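Local structure of fatty acid synthase 1, isoform A (Drosophila melanogaster, 6FN6) at residues Leu866-Ala879 and Gly886-Asp898. The protein is a multifunctional enzyme that probably builds long-chain saturated fatty acids from acetyl-CoA and malonyl-CoA with NADPH, this chain being its dehydratase, enoylreductase and ketoreductase region. Sequence-based numbering, arbitrary orientation.
Sequences LPTSVFNDQQVEQA and GKHIGKVVIKVRD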
loop_
_atom_site.group_PDB
_atom_site.type_symbol
_atom_site.label_atom_id
_atom_site.label_comp_id
_atom_site.label_asym_id
_atom_site.label_seq_id
_atom_site.Cartn_x
_atom_site.Cartn_y
_atom_site.Cartn_z
ATOM N N LEU A 866 -15.046 -26.681 -18.190
ATOM C CA LEU A 866 -15.420 -26.750 -16.785
ATOM C C LEU A 866 -16.736 -27.489 -16.590
ATOM O O LEU A 866 -17.501 -27.661 -17.540
ATOM C CB LEU A 866 -15.538 -25.343 -16.201
ATOM C CG LEU A 866 -14.248 -24.621 -15.813
ATOM C CD1 LEU A 866 -13.325 -24.436 -17.004
ATOM C CD2 LEU A 866 -14.594 -23.277 -15.198
ATOM N N PRO A 867 -16.995 -27.948 -15.355
ATOM C CA PRO A 867 -18.339 -28.433 -15.030
ATOM C C PRO A 867 -19.376 -27.351 -15.305
ATOM O O PRO A 867 -19.053 -26.164 -15.217
ATOM C CB PRO A 867 -18.251 -28.755 -13.537
ATOM C CG PRO A 867 -16.819 -29.011 -13.293
ATOM C CD PRO A 867 -16.072 -28.100 -14.220
ATOM N N THR A 868 -20.597 -27.754 -15.641
ATOM C CA THR A 868 -21.634 -26.802 -16.014
ATOM C C THR A 868 -22.899 -26.961 -15.182
ATOM O O THR A 868 -23.349 -28.073 -14.918
ATOM C CB THR A 868 -22.016 -26.948 -17.498
ATOM O OG1 THR A 868 -22.385 -28.306 -17.768
ATOM C CG2 THR A 868 -20.852 -26.546 -18.391
ATOM N N SER A 869 -23.464 -25.829 -14.779
ATOM C CA SER A 869 -24.786 -25.791 -14.176
ATOM C C SER A 869 -25.687 -25.057 -15.153
ATOM O O SER A 869 -25.731 -23.827 -15.169
ATOM C CB SER A 869 -24.758 -25.100 -12.812
ATOM O OG SER A 869 -23.776 -25.681 -11.970
ATOM N N VAL A 870 -26.386 -25.822 -15.985
ATOM C CA VAL A 870 -27.103 -25.258 -17.122
ATOM C C VAL A 870 -28.520 -24.831 -16.752
ATOM O O VAL A 870 -29.214 -25.512 -15.997
ATOM C CB VAL A 870 -27.137 -26.258 -18.296
ATOM C CG1 VAL A 870 -27.684 -25.592 -19.551
ATOM C CG2 VAL A 870 -25.750 -26.835 -18.551
ATOM N N PHE A 871 -28.936 -23.693 -17.301
ATOM C CA PHE A 871 -30.301 -23.200 -17.147
ATOM C C PHE A 871 -30.851 -22.807 -18.518
ATOM O O PHE A 871 -30.119 -22.281 -19.351
ATOM C CB PHE A 871 -30.339 -22.004 -16.192
ATOM C CG PHE A 871 -29.877 -22.322 -14.798
ATOM C CD1 PHE A 871 -28.529 -22.328 -14.485
ATOM C CD2 PHE A 871 -30.793 -22.608 -13.800
ATOM C CE1 PHE A 871 -28.101 -22.617 -13.202
ATOM C CE2 PHE A 871 -30.372 -22.898 -12.516
ATOM C CZ PHE A 871 -29.026 -22.902 -12.217
ATOM N N ASN A 872 -32.134 -23.058 -18.759
ATOM C CA ASN A 872 -32.729 -22.714 -20.051
ATOM C C ASN A 872 -33.156 -21.246 -20.066
ATOM O O ASN A 872 -33.009 -20.538 -19.068
ATOM C CB ASN A 872 -33.920 -23.625 -20.374
ATOM C CG ASN A 872 -34.988 -23.605 -19.300
ATOM O OD1 ASN A 872 -35.129 -22.630 -18.564
ATOM N ND2 ASN A 872 -35.752 -24.689 -19.209
ATOM N N ASP A 873 -33.665 -20.791 -21.208
ATOM C CA ASP A 873 -33.945 -19.371 -21.421
ATOM C C ASP A 873 -34.953 -18.809 -20.418
ATOM O O ASP A 873 -35.007 -17.598 -20.206
ATOM C CB ASP A 873 -34.450 -19.132 -22.849
ATOM C CG ASP A 873 -35.594 -20.051 -23.231
ATOM O OD1 ASP A 873 -35.830 -21.046 -22.515
ATOM O OD2 ASP A 873 -36.252 -19.780 -24.257
ATOM N N GLN A 874 -35.749 -19.682 -19.809
ATOM C CA GLN A 874 -36.781 -19.249 -18.869
ATOM C C GLN A 874 -36.249 -19.133 -17.441
ATOM O O GLN A 874 -36.812 -18.408 -16.622
ATOM C CB GLN A 874 -37.964 -20.222 -18.896
ATOM C CG GLN A 874 -38.701 -20.271 -20.227
ATOM C CD GLN A 874 -39.250 -18.921 -20.644
ATOM O OE1 GLN A 874 -39.465 -18.041 -19.810
ATOM N NE2 GLN A 874 -39.475 -18.747 -21.941
ATOM N N GLN A 875 -35.176 -19.860 -17.144
ATOM C CA GLN A 875 -34.624 -19.903 -15.793
ATOM C C GLN A 875 -33.433 -18.960 -15.616
ATOM O O GLN A 875 -32.477 -19.293 -14.912
ATOM C CB GLN A 875 -34.194 -21.329 -15.452
ATOM C CG GLN A 875 -35.296 -22.367 -15.569
ATOM C CD GLN A 875 -34.747 -23.772 -15.723
ATOM O OE1 GLN A 875 -33.555 -23.963 -15.967
ATOM N NE2 GLN A 875 -35.618 -24.765 -15.593
ATOM N N VAL A 876 -33.486 -17.789 -16.245
ATOM C CA VAL A 876 -32.388 -16.832 -16.148
ATOM C C VAL A 876 -32.278 -16.281 -14.730
ATOM O O VAL A 876 -31.176 -16.095 -14.217
ATOM C CB VAL A 876 -32.556 -15.691 -17.170
ATOM C CG1 VAL A 876 -31.422 -14.676 -17.044
ATOM C CG2 VAL A 876 -32.608 -16.250 -18.578
ATOM N N GLU A 877 -33.419 -16.007 -14.104
ATOM C CA GLU A 877 -33.432 -15.499 -12.736
ATOM C C GLU A 877 -32.718 -16.487 -11.819
ATOM O O GLU A 877 -31.782 -16.126 -11.105
ATOM C CB GLU A 877 -34.866 -15.255 -12.253
ATOM C CG GLU A 877 -34.967 -14.790 -10.803
ATOM C CD GLU A 877 -36.403 -14.639 -10.335
ATOM O OE1 GLU A 877 -37.307 -14.562 -11.195
ATOM O OE2 GLU A 877 -36.629 -14.596 -9.107
ATOM N N GLN A 878 -33.163 -17.739 -11.855
ATOM C CA GLN A 878 -32.614 -18.773 -10.991
ATOM C C GLN A 878 -31.133 -18.969 -11.287
ATOM O O GLN A 878 -30.342 -19.249 -10.385
ATOM C CB GLN A 878 -33.373 -20.087 -11.178
ATOM C CG GLN A 878 -34.851 -20.009 -10.819
ATOM C CD GLN A 878 -35.087 -19.531 -9.398
ATOM O OE1 GLN A 878 -34.442 -19.998 -8.458
ATOM N NE2 GLN A 878 -36.014 -18.594 -9.235
ATOM N N ALA A 879 -30.763 -18.818 -12.554
ATOM C CA ALA A 879 -29.371 -18.943 -12.967
ATOM C C ALA A 879 -28.499 -17.915 -12.252
ATOM O O ALA A 879 -27.446 -18.251 -11.709
ATOM C CB ALA A 879 -29.250 -18.787 -14.473
ATOM N N GLY A 886 -22.989 -18.921 -4.472
ATOM C CA GLY A 886 -21.602 -19.338 -4.376
ATOM C C GLY A 886 -21.393 -20.805 -4.055
ATOM O O GLY A 886 -20.272 -21.220 -3.758
ATOM N N LYS A 887 -22.461 -21.596 -4.107
ATOM C CA LYS A 887 -22.342 -23.034 -3.893
ATOM C C LYS A 887 -21.940 -23.735 -5.186
ATOM O O LYS A 887 -21.654 -24.933 -5.190
ATOM C CB LYS A 887 -23.653 -23.636 -3.375
ATOM C CG LYS A 887 -24.830 -23.502 -4.333
ATOM C CD LYS A 887 -26.085 -24.164 -3.779
ATOM C CE LYS A 887 -25.965 -25.686 -3.816
ATOM N NZ LYS A 887 -27.209 -26.378 -3.382
ATOM N N HIS A 888 -21.912 -22.981 -6.281
ATOM C CA HIS A 888 -21.685 -23.562 -7.598
ATOM C C HIS A 888 -20.210 -23.848 -7.829
ATOM O O HIS A 888 -19.342 -23.116 -7.355
ATOM C CB HIS A 888 -22.206 -22.621 -8.688
ATOM C CG HIS A 888 -21.413 -21.358 -8.823
ATOM N ND1 HIS A 888 -20.405 -21.209 -9.749
ATOM C CD2 HIS A 888 -21.470 -20.192 -8.136
ATOM C CE1 HIS A 888 -19.879 -20.002 -9.635
ATOM N NE2 HIS A 888 -20.508 -19.365 -8.664
ATOM N N ILE A 889 -19.943 -24.906 -8.587
ATOM C CA ILE A 889 -18.587 -25.266 -8.969
ATOM C C ILE A 889 -18.505 -25.297 -10.486
ATOM O O ILE A 889 -19.218 -26.056 -11.139
ATOM C CB ILE A 889 -18.174 -26.623 -8.355
ATOM C CG1 ILE A 889 -18.086 -26.504 -6.831
ATOM C CG2 ILE A 889 -16.844 -27.113 -8.950
ATOM C CD1 ILE A 889 -17.735 -27.804 -6.120
ATOM N N GLY A 890 -17.638 -24.459 -11.040
ATOM C CA GLY A 890 -17.473 -24.380 -12.479
ATOM C C GLY A 890 -18.220 -23.212 -13.086
ATOM O O GLY A 890 -18.404 -22.179 -12.442
ATOM N N LYS A 891 -18.650 -23.377 -14.332
ATOM C CA LYS A 891 -19.298 -22.294 -15.061
ATOM C C LYS A 891 -20.818 -22.434 -15.081
ATOM O O LYS A 891 -21.351 -23.526 -15.283
ATOM C CB LYS A 891 -18.768 -22.236 -16.495
ATOM C CG LYS A 891 -18.993 -20.903 -17.191
ATOM C CD LYS A 891 -18.299 -19.771 -16.448
ATOM C CE LYS A 891 -17.580 -18.825 -17.393
ATOM N NZ LYS A 891 -16.755 -17.831 -16.649
ATOM N N VAL A 892 -21.506 -21.314 -14.877
ATOM C CA VAL A 892 -22.960 -21.257 -14.980
ATOM C C VAL A 892 -23.333 -20.858 -16.401
ATOM O O VAL A 892 -22.932 -19.793 -16.871
ATOM C CB VAL A 892 -23.549 -20.266 -13.952
ATOM C CG1 VAL A 892 -25.071 -20.228 -14.034
ATOM C CG2 VAL A 892 -23.096 -20.628 -12.543
ATOM N N VAL A 893 -24.107 -21.702 -17.080
ATOM C CA VAL A 893 -24.409 -21.485 -18.495
ATOM C C VAL A 893 -25.912 -21.449 -18.775
ATOM O O VAL A 893 -26.681 -22.234 -18.222
ATOM C CB VAL A 893 -23.737 -22.562 -19.368
ATOM C CG1 VAL A 893 -23.830 -22.183 -20.843
ATOM C CG2 VAL A 893 -22.285 -22.768 -18.950
ATOM N N ILE A 894 -26.318 -20.531 -19.649
ATOM C CA ILE A 894 -27.710 -20.450 -20.088
ATOM C C ILE A 894 -27.861 -21.085 -21.463
ATOM O O ILE A 894 -27.183 -20.702 -22.417
ATOM C CB ILE A 894 -28.214 -18.998 -20.098
ATOM C CG1 ILE A 894 -28.371 -18.495 -18.665
ATOM C CG2 ILE A 894 -29.554 -18.898 -20.835
ATOM C CD1 ILE A 894 -28.657 -17.016 -18.556
ATOM N N LYS A 895 -28.768 -22.053 -21.550
ATOM C CA LYS A 895 -29.030 -22.771 -22.790
ATOM C C LYS A 895 -30.045 -22.015 -23.641
ATOM O O LYS A 895 -31.253 -22.203 -23.496
ATOM C CB LYS A 895 -29.537 -24.181 -22.478
ATOM C CG LYS A 895 -29.909 -25.026 -23.689
ATOM C CD LYS A 895 -31.000 -26.028 -23.334
ATOM C CE LYS A 895 -30.514 -27.057 -22.325
ATOM N NZ LYS A 895 -31.594 -28.000 -21.928
ATOM N N VAL A 896 -29.548 -21.158 -24.525
ATOM C CA VAL A 896 -30.414 -20.391 -25.407
ATOM C C VAL A 896 -30.999 -21.312 -26.475
ATOM O O VAL A 896 -32.192 -21.254 -26.774
ATOM C CB VAL A 896 -29.654 -19.214 -26.046
ATOM C CG1 VAL A 896 -30.595 -18.362 -26.880
ATOM C CG2 VAL A 896 -28.971 -18.369 -24.973
ATOM N N ARG A 897 -30.147 -22.157 -27.048
ATOM C CA ARG A 897 -30.569 -23.121 -28.057
ATOM C C ARG A 897 -29.969 -24.495 -27.772
ATOM O O ARG A 897 -28.813 -24.600 -27.365
ATOM C CB ARG A 897 -30.150 -22.654 -29.449
ATOM C CG ARG A 897 -30.730 -21.319 -29.864
ATOM C CD ARG A 897 -30.145 -20.879 -31.196
ATOM N NE ARG A 897 -30.413 -21.846 -32.258
ATOM C CZ ARG A 897 -31.341 -21.701 -33.201
ATOM N NH1 ARG A 897 -32.113 -20.619 -33.240
ATOM N NH2 ARG A 897 -31.496 -22.647 -34.117
ATOM N N ASP A 898 -30.755 -25.542 -27.993
ATOM C CA ASP A 898 -30.253 -26.910 -27.930
ATOM C C ASP A 898 -29.371 -27.187 -29.141
ATOM O O ASP A 898 -29.733 -26.857 -30.268
ATOM C CB ASP A 898 -31.408 -27.907 -27.868
ATOM C CG ASP A 898 -31.971 -28.061 -26.468
ATOM O OD1 ASP A 898 -31.189 -28.366 -25.545
ATOM O OD2 ASP A 898 -33.190 -27.857 -26.289
#
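Phe871 and Val892 meet on the helix-bearing face of a parallel strand pair, and with their neighbours they illustrate how a beta-alpha-beta unit packs its helix against its own strands. Phe871 CE1 lies 3.9 Å from Val892 CG1. A chi1 of -62° sets Phe871 CG beside the backbone N, and one ring face then lies against the first turn of the helix, with Ala879 CA 3.7 Å above the plane, over the ring centre. Ile894, on the same face, extends CG1 and CD1 (chi2 171°) until Ile894 CD1 lies 3.9 Å from Val876 CG1 and about as near to Val876 CG2; the two side chains cross at about a right angle. Ala879 CB closes the group against Ile894 CG1 and Val892 CG1. On the other face Val870 CG1 rests 3.7 Å from Lys895 CB, and Thr868 CG2 touches Val893 CG2, while Thr868 OG1 is hydrogen-bonded to Glu683 OE1. Five backbone hydrogen bonds join the two segments, the first from Lys891 N to Pro867 O and the last from Lys895 N to Phe871 O. Next to the first, Gly890 has a positive phi and backbone angles that by themselves call for glycine. The pair belongs to the enoylreductase part, of the zinc-binding dehydrogenase family: helix 876-885 links its strands, strand 601-611 runs antiparallel to 891-895, and helix 742-751 packs against Pro867 and Ile889.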